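Local coordinates for protein glutathione S-transferase (Xanthomonas axonopodis pv. citri, PDB 6NV6) that binds glutathione and, as a theta class glutathione transferase, probably joins its thiol to electrophilic substrates, at residues Asn14-Leu19 against Arg200-Ala205; Leu19-Glu24 against Gly161-Gly166. All coordinates share one frame; numbering follows the deposited sequence.

Interaction 1 of 2, residues Asn14-Leu19 against Arg200-Ala205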
ATOM      1  N   ASN A  14      -4.883   3.684  -0.814  1.00 27.57           N
ATOM      2  CA  ASN A  14      -4.270   4.401  -1.920  1.00 30.14           C
ATOM      3  C   ASN A  14      -3.653   5.711  -1.446  1.00 37.35           C
ATOM      4  O   ASN A  14      -2.543   6.069  -1.860  1.00 34.72           O
ATOM      5  CB  ASN A  14      -5.310   4.649  -3.004  1.00 27.69           C
ATOM      6  CG  ASN A  14      -5.605   3.407  -3.820  1.00 30.76           C
ATOM      7  OD1 ASN A  14      -4.785   2.497  -3.894  1.00 37.12           O
ATOM      8  ND2 ASN A  14      -6.771   3.370  -4.449  1.00 37.68           N
ATOM      9  N   VAL A  15      -4.351   6.429  -0.563  1.00 32.86           N
ATOM     10  CA  VAL A  15      -3.805   7.661  -0.016  1.00 28.26           C
ATOM     11  C   VAL A  15      -2.633   7.344   0.908  1.00 34.30           C
ATOM     12  O   VAL A  15      -1.628   8.067   0.935  1.00 33.74           O
ATOM     13  CB  VAL A  15      -4.930   8.447   0.694  1.00 41.73           C
ATOM     14  CG1 VAL A  15      -4.398   9.723   1.345  1.00 33.98           C
ATOM     15  CG2 VAL A  15      -6.083   8.757  -0.277  1.00 31.70           C
ATOM     16  N   ARG A  16      -2.719   6.232   1.644  1.00 28.56           N
ATOM     17  CA  ARG A  16      -1.589   5.803   2.461  1.00 28.07           C
ATOM     18  C   ARG A  16      -0.345   5.604   1.610  1.00 26.14           C
ATOM     19  O   ARG A  16       0.759   5.989   2.009  1.00 26.30           O
ATOM     20  CB  ARG A  16      -1.925   4.508   3.192  1.00 32.68           C
ATOM     21  CG  ARG A  16      -2.831   4.666   4.392  1.00 31.57           C
ATOM     22  CD  ARG A  16      -3.190   3.294   4.963  1.00 28.80           C
ATOM     23  NE  ARG A  16      -4.027   3.403   6.151  1.00 38.55           N
ATOM     24  CZ  ARG A  16      -5.257   2.913   6.250  1.00 37.45           C
ATOM     25  NH1 ARG A  16      -5.793   2.250   5.232  1.00 33.03           N
ATOM     26  NH2 ARG A  16      -5.942   3.084   7.371  1.00 36.94           N
ATOM     27  N   LYS A  17      -0.511   4.987   0.435  1.00 28.95           N
ATOM     28  CA  LYS A  17       0.596   4.807  -0.500  1.00 30.24           C
ATOM     29  C   LYS A  17       1.317   6.116  -0.759  1.00 29.80           C
ATOM     30  O   LYS A  17       2.554   6.166  -0.789  1.00 27.32           O
ATOM     31  CB  LYS A  17       0.081   4.273  -1.831  1.00 27.82           C
ATOM     32  CG  LYS A  17      -0.398   2.853  -1.848  1.00 29.34           C
ATOM     33  CD  LYS A  17      -0.637   2.485  -3.290  1.00 30.40           C
ATOM     34  CE  LYS A  17      -1.741   1.485  -3.462  1.00 30.03           C
ATOM     35  NZ  LYS A  17      -2.201   1.569  -4.864  1.00 29.96           N
ATOM     36  N   ALA A  18       0.554   7.186  -0.960  1.00 29.37           N
ATOM     37  CA  ALA A  18       1.158   8.460  -1.308  1.00 29.79           C
ATOM     38  C   ALA A  18       1.769   9.136  -0.088  1.00 28.96           C
ATOM     39  O   ALA A  18       2.881   9.669  -0.172  1.00 24.77           O
ATOM     40  CB  ALA A  18       0.111   9.360  -1.964  1.00 31.63           C
ATOM     41  N   LEU A  19       1.063   9.113   1.054  1.00 29.42           N
ATOM     42  CA  LEU A  19       1.592   9.725   2.273  1.00 30.10           C
ATOM     43  C   LEU A  19       2.878   9.046   2.696  1.00 29.90           C
ATOM     44  O   LEU A  19       3.867   9.713   3.028  1.00 28.70           O
ATOM     45  CB  LEU A  19       0.566   9.649   3.402  1.00 27.40           C
ATOM     46  CG  LEU A  19      -0.725  10.353   3.002  1.00 33.76           C
ATOM     47  CD1 LEU A  19      -1.860  10.082   3.968  1.00 31.08           C
ATOM     48  CD2 LEU A  19      -0.471  11.843   2.829  1.00 29.46           C
ATOM     49  N   ARG A 200       4.073   6.851  10.207  1.00 38.17           N
ATOM     50  CA  ARG A 200       3.333   8.095  10.034  1.00 47.39           C
ATOM     51  C   ARG A 200       2.467   8.078   8.780  1.00 42.26           C
ATOM     52  O   ARG A 200       1.392   8.687   8.759  1.00 37.74           O
ATOM     53  CB  ARG A 200       4.303   9.273   9.988  1.00 49.68           C
ATOM     54  CG  ARG A 200       5.076   9.483  11.274  1.00 56.34           C
ATOM     55  CD  ARG A 200       5.986  10.692  11.153  1.00 53.59           C
ATOM     56  NE  ARG A 200       6.870  10.552  10.003  1.00 61.27           N
ATOM     57  CZ  ARG A 200       8.152  10.211  10.084  1.00 65.79           C
ATOM     58  NH1 ARG A 200       8.856   9.967   8.980  1.00 58.85           N
ATOM     59  NH2 ARG A 200       8.704  10.033  11.281  1.00 57.79           N
ATOM     60  N   GLY A 201       2.917   7.397   7.728  1.00 38.31           N
ATOM     61  CA  GLY A 201       2.202   7.420   6.468  1.00 34.47           C
ATOM     62  C   GLY A 201       1.102   6.389   6.327  1.00 38.65           C
ATOM     63  O   GLY A 201       0.101   6.650   5.656  1.00 37.07           O
ATOM     64  N   VAL A 202       1.261   5.219   6.944  1.00 37.17           N
ATOM     65  CA  VAL A 202       0.383   4.086   6.696  1.00 42.07           C
ATOM     66  C   VAL A 202      -0.440   3.723   7.925  1.00 32.29           C
ATOM     67  O   VAL A 202      -1.640   3.465   7.814  1.00 29.61           O
ATOM     68  CB  VAL A 202       1.187   2.866   6.186  1.00 27.02           C
ATOM     69  CG1 VAL A 202       0.279   1.674   5.919  1.00 24.93           C
ATOM     70  CG2 VAL A 202       1.948   3.238   4.949  1.00 25.62           C
ATOM     71  N   MET A 203       0.174   3.701   9.101  1.00 33.76           N
ATOM     72  CA  MET A 203      -0.497   3.117  10.262  1.00 44.28           C
ATOM     73  C   MET A 203      -1.400   4.164  10.904  1.00 37.69           C
ATOM     74  O   MET A 203      -1.135   4.706  11.978  1.00 45.49           O
ATOM     75  CB  MET A 203       0.512   2.546  11.245  1.00 38.42           C
ATOM     76  CG  MET A 203       1.440   1.521  10.608  1.00 42.33           C
ATOM     77  SD  MET A 203       2.814   0.995  11.637  1.00 38.68           S
ATOM     78  CE  MET A 203       1.912  -0.042  12.786  1.00 33.73           C
ATOM     79  N   THR A 204      -2.515   4.412  10.236  1.00 35.85           N
ATOM     80  CA  THR A 204      -3.507   5.384  10.652  1.00 35.39           C
ATOM     81  C   THR A 204      -4.734   4.651  11.192  1.00 40.81           C
ATOM     82  O   THR A 204      -4.773   3.416  11.274  1.00 40.82           O
ATOM     83  CB  THR A 204      -3.864   6.310   9.486  1.00 33.81           C
ATOM     84  OG1 THR A 204      -4.466   5.552   8.424  1.00 39.80           O
ATOM     85  CG2 THR A 204      -2.613   7.006   8.955  1.00 31.71           C
ATOM     86  N   ALA A 205      -5.741   5.426  11.580  1.00 41.61           N
ATOM     87  CA  ALA A 205      -7.001   4.850  12.030  1.00 41.90           C
ATOM     88  C   ALA A 205      -7.545   3.876  10.989  1.00 44.16           C
ATOM     89  O   ALA A 205      -7.763   4.241   9.830  1.00 44.69           O
ATOM     90  CB  ALA A 205      -8.010   5.965  12.311  1.00 37.35           C
TER

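Interaction 2 of 2, residues Leu19-Glu24 against Gly161-Gly166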
ATOM      1  N   LEU A  19       1.063   9.113   1.054  1.00 29.42           N
ATOM      2  CA  LEU A  19       1.592   9.725   2.273  1.00 30.10           C
ATOM      3  C   LEU A  19       2.878   9.046   2.696  1.00 29.90           C
ATOM      4  O   LEU A  19       3.867   9.713   3.028  1.00 28.70           O
ATOM      5  CB  LEU A  19       0.566   9.649   3.402  1.00 27.40           C
ATOM      6  CG  LEU A  19      -0.725  10.353   3.002  1.00 33.76           C
ATOM      7  CD1 LEU A  19      -1.860  10.082   3.968  1.00 31.08           C
ATOM      8  CD2 LEU A  19      -0.471  11.843   2.829  1.00 29.46           C
ATOM      9  N   TRP A  20       2.893   7.717   2.651  1.00 28.47           N
ATOM     10  CA  TRP A  20       4.097   6.983   3.009  1.00 36.59           C
ATOM     11  C   TRP A  20       5.263   7.358   2.091  1.00 33.31           C
ATOM     12  O   TRP A  20       6.388   7.575   2.558  1.00 28.81           O
ATOM     13  CB  TRP A  20       3.794   5.485   2.952  1.00 31.81           C
ATOM     14  CG  TRP A  20       4.943   4.601   3.281  1.00 31.46           C
ATOM     15  CD1 TRP A  20       6.108   4.952   3.897  1.00 24.16           C
ATOM     16  CD2 TRP A  20       5.037   3.202   3.005  1.00 30.76           C
ATOM     17  NE1 TRP A  20       6.918   3.861   4.017  1.00 27.23           N
ATOM     18  CE2 TRP A  20       6.280   2.768   3.487  1.00 31.70           C
ATOM     19  CE3 TRP A  20       4.184   2.273   2.402  1.00 30.89           C
ATOM     20  CZ2 TRP A  20       6.700   1.429   3.381  1.00 35.12           C
ATOM     21  CZ3 TRP A  20       4.595   0.946   2.307  1.00 28.42           C
ATOM     22  CH2 TRP A  20       5.840   0.538   2.785  1.00 26.39           C
ATOM     23  N   CYS A  21       5.012   7.441   0.783  1.00 29.82           N
ATOM     24  CA  CYS A  21       6.066   7.821  -0.153  1.00 33.23           C
ATOM     25  C   CYS A  21       6.559   9.244   0.099  1.00 30.58           C
ATOM     26  O   CYS A  21       7.773   9.495   0.156  1.00 27.53           O
ATOM     27  CB  CYS A  21       5.562   7.667  -1.584  1.00 27.81           C
ATOM     28  SG  CYS A  21       6.902   7.699  -2.755  1.00 40.54           S
ATOM     29  N   ALA A  22       5.629  10.189   0.234  1.00 27.32           N
ATOM     30  CA  ALA A  22       6.009  11.532   0.644  1.00 29.81           C
ATOM     31  C   ALA A  22       6.915  11.483   1.868  1.00 32.50           C
ATOM     32  O   ALA A  22       8.023  12.034   1.862  1.00 34.90           O
ATOM     33  CB  ALA A  22       4.759  12.357   0.930  1.00 27.45           C
ATOM     34  N   GLU A  23       6.465  10.783   2.915  1.00 30.59           N
ATOM     35  CA  GLU A  23       7.226  10.705   4.157  1.00 30.97           C
ATOM     36  C   GLU A  23       8.608  10.097   3.934  1.00 30.39           C
ATOM     37  O   GLU A  23       9.607  10.614   4.444  1.00 36.46           O
ATOM     38  CB  GLU A  23       6.438   9.913   5.196  1.00 33.12           C
ATOM     39  CG  GLU A  23       5.217  10.648   5.714  1.00 36.32           C
ATOM     40  CD  GLU A  23       5.556  11.657   6.803  1.00 49.96           C
ATOM     41  OE1 GLU A  23       6.512  11.400   7.575  1.00 48.94           O
ATOM     42  OE2 GLU A  23       4.873  12.709   6.881  1.00 48.78           O
ATOM     43  N   GLU A  24       8.693   9.002   3.166  1.00 31.21           N
ATOM     44  CA  GLU A  24       9.997   8.404   2.868  1.00 35.14           C
ATOM     45  C   GLU A  24      10.957   9.406   2.235  1.00 32.39           C
ATOM     46  O   GLU A  24      12.175   9.295   2.398  1.00 35.82           O
ATOM     47  CB  GLU A  24       9.844   7.196   1.931  1.00 28.15           C
ATOM     48  CG  GLU A  24       9.202   5.948   2.536  1.00 32.07           C
ATOM     49  CD  GLU A  24      10.079   5.226   3.558  1.00 33.13           C
ATOM     50  OE1 GLU A  24      11.270   5.574   3.702  1.00 32.61           O
ATOM     51  OE2 GLU A  24       9.569   4.299   4.224  1.00 30.25           O
ATOM     52  N   GLY A 161       8.688  -0.451  -4.898  1.00 32.17           N
ATOM     53  CA  GLY A 161       7.904  -1.627  -5.216  1.00 28.31           C
ATOM     54  C   GLY A 161       7.191  -2.223  -4.021  1.00 29.62           C
ATOM     55  O   GLY A 161       6.150  -2.867  -4.176  1.00 27.60           O
ATOM     56  N   ASP A 162       7.720  -2.015  -2.818  1.00 28.18           N
ATOM     57  CA  ASP A 162       7.065  -2.532  -1.623  1.00 25.96           C
ATOM     58  C   ASP A 162       5.894  -1.672  -1.160  1.00 27.69           C
ATOM     59  O   ASP A 162       5.102  -2.118  -0.317  1.00 25.40           O
ATOM     60  CB  ASP A 162       8.073  -2.644  -0.479  1.00 30.92           C
ATOM     61  CG  ASP A 162       9.111  -3.710  -0.717  1.00 30.75           C
ATOM     62  OD1 ASP A 162      10.096  -3.440  -1.448  1.00 30.30           O
ATOM     63  OD2 ASP A 162       8.937  -4.811  -0.152  1.00 29.25           O
ATOM     64  N   ILE A 163       5.761  -0.462  -1.685  1.00 24.07           N
ATOM     65  CA  ILE A 163       4.879   0.533  -1.091  1.00 21.59           C
ATOM     66  C   ILE A 163       3.404   0.243  -1.368  1.00 25.98           C
ATOM     67  O   ILE A 163       2.606   0.295  -0.425  1.00 24.35           O
ATOM     68  CB  ILE A 163       5.297   1.931  -1.558  1.00 24.86           C
ATOM     69  CG1 ILE A 163       6.586   2.337  -0.852  1.00 23.84           C
ATOM     70  CG2 ILE A 163       4.195   2.957  -1.301  1.00 34.37           C
ATOM     71  CD1 ILE A 163       7.148   3.657  -1.326  1.00 28.07           C
ATOM     72  N   PRO A 164       2.972  -0.075  -2.600  1.00 27.31           N
ATOM     73  CA  PRO A 164       1.527  -0.316  -2.800  1.00 24.66           C
ATOM     74  C   PRO A 164       0.980  -1.474  -1.977  1.00 26.87           C
ATOM     75  O   PRO A 164       0.008  -1.283  -1.223  1.00 30.19           O
ATOM     76  CB  PRO A 164       1.422  -0.576  -4.306  1.00 25.00           C
ATOM     77  CG  PRO A 164       2.587   0.133  -4.879  1.00 23.49           C
ATOM     78  CD  PRO A 164       3.688  -0.017  -3.889  1.00 22.65           C
ATOM     79  N   LEU A 165       1.579  -2.671  -2.073  1.00 26.29           N
ATOM     80  CA  LEU A 165       1.107  -3.778  -1.236  1.00 28.96           C
ATOM     81  C   LEU A 165       1.361  -3.518   0.251  1.00 33.19           C
ATOM     82  O   LEU A 165       0.558  -3.935   1.097  1.00 31.07           O
ATOM     83  CB  LEU A 165       1.764  -5.089  -1.656  1.00 21.25           C
ATOM     84  CG  LEU A 165       1.206  -6.333  -0.966  1.00 28.96           C
ATOM     85  CD1 LEU A 165      -0.284  -6.513  -1.261  1.00 24.80           C
ATOM     86  CD2 LEU A 165       1.985  -7.568  -1.377  1.00 19.94           C
ATOM     87  N   GLY A 166       2.465  -2.835   0.586  1.00 30.15           N
ATOM     88  CA  GLY A 166       2.746  -2.519   1.976  1.00 27.38           C
ATOM     89  C   GLY A 166       1.672  -1.663   2.618  1.00 29.56           C
ATOM     90  O   GLY A 166       1.399  -1.796   3.816  1.00 28.54           O
TER

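Interaction 1 of 2, residues Asn14-Leu19 against Arg200-Ala205
R16 reaches from helix 13-25 across the backbone of V202 to T204, and its guanidinium carries the polar part of the contact. T204 OG1 takes two bonds from the same group, one from R16 NH2 at 3.1 Å, 23° out of the guanidinium plane, and a weak one from R16 NE at 3.2 Å. With chi1 at 63°, OG1 of T204 sits between its own backbone N and carbonyl carbon; it also bonds to R10 O. The single N-H of R16 NE is divided between T204 OG1 and V202 O; the latter bond, 2.9 Å long at an N-H...O angle of 124°, is weak as well. The same V202 O accepts T204 N at 2.7 Å, closing the inverse gamma turn centred on M203.

Van der Waals contacts follow the arginine's stem, which is extended from CG to NE. Its apolar pair is R16 CD with V202 CG1 at 3.9 Å, the two side chains crossing at about a right angle. Nearer the helix backbone, the carbonyl oxygen of G201 rests on carbon atoms, 3.8 Å from L19 CB and also touching R16 CA.

Across this contact the cation bonds to a carbonyl and a hydroxyl oxygen, with the A205 carbonyl oxygen close to NH2 but not bonded. Its charge would probably polarise these neutral groups, and the T204 hydroxyl, bonded also to R10 O, ties in a third part of the chain.

Interaction 2 of 2, residues Leu19-Glu24 against Gly161-Gly166
The interface between the two domains of the glutathione transferase fold runs through this contact: helix 13-25 of the thioredoxin-like N-terminal domain packs on the N-terminal part of helix 163-174 in the all-helical C-terminal domain. W20 and I163 carry it. CG of W20 is anti to the backbone N (chi1 179°). The CZ3 side of its six-membered ring meets I163, whose CG1 lies over one ring face, 4.0 Å from the six-ring centroid and 9° off its normal, a CH-pi contact. The other branch, CG2, packs 3.8 Å from W20 CE3, while CZ3 comes to 3.4 Å from I163 CA, so backbone and side chain meet the indole together. Further along, G166 presents bare backbone to the same ring, its C being 3.9 Å from W20 CZ3. The far end of the isoleucine turns to C21, whose SG is 4.3 Å from I163 CD1.

The buried carboxylate of D162 points away from W20 and bonds to L153 N, S154 OG and W188 NE1, linking the 161-166 segment to its own domain. Y198 adds an edge-to-face ring contact to W20. The indole nitrogen is held within helix 13-25: W20 NE1 donates to E24 OE2 at 2.7 Å; the oxygen, also salt-bridged to R195, receives it on its anti lone pair and lies 22° out of the indole plane.

Overall arrangement
From the N terminus the chain forms strand 4-7 and then helix 13-25, which serves both contacts: its first half enters interaction 1, its second half interaction 2, and L19 belongs to both ranges. Interaction 2 closes first, when the chain, having finished the sheet and the long helices 88-118 and 126-146, returns at 161-166. Interaction 1 closes a wider loop at 200-205, at the end of helix 196-201 and just beyond, so interaction 2 is nested within it. The two touch directly: V202 CG2 packs on W20 CE3, and R200 pairs with E23 in a salt bridge. Together they seat the N-terminal domain's first helix against helix 163-174 and the C-terminal tail.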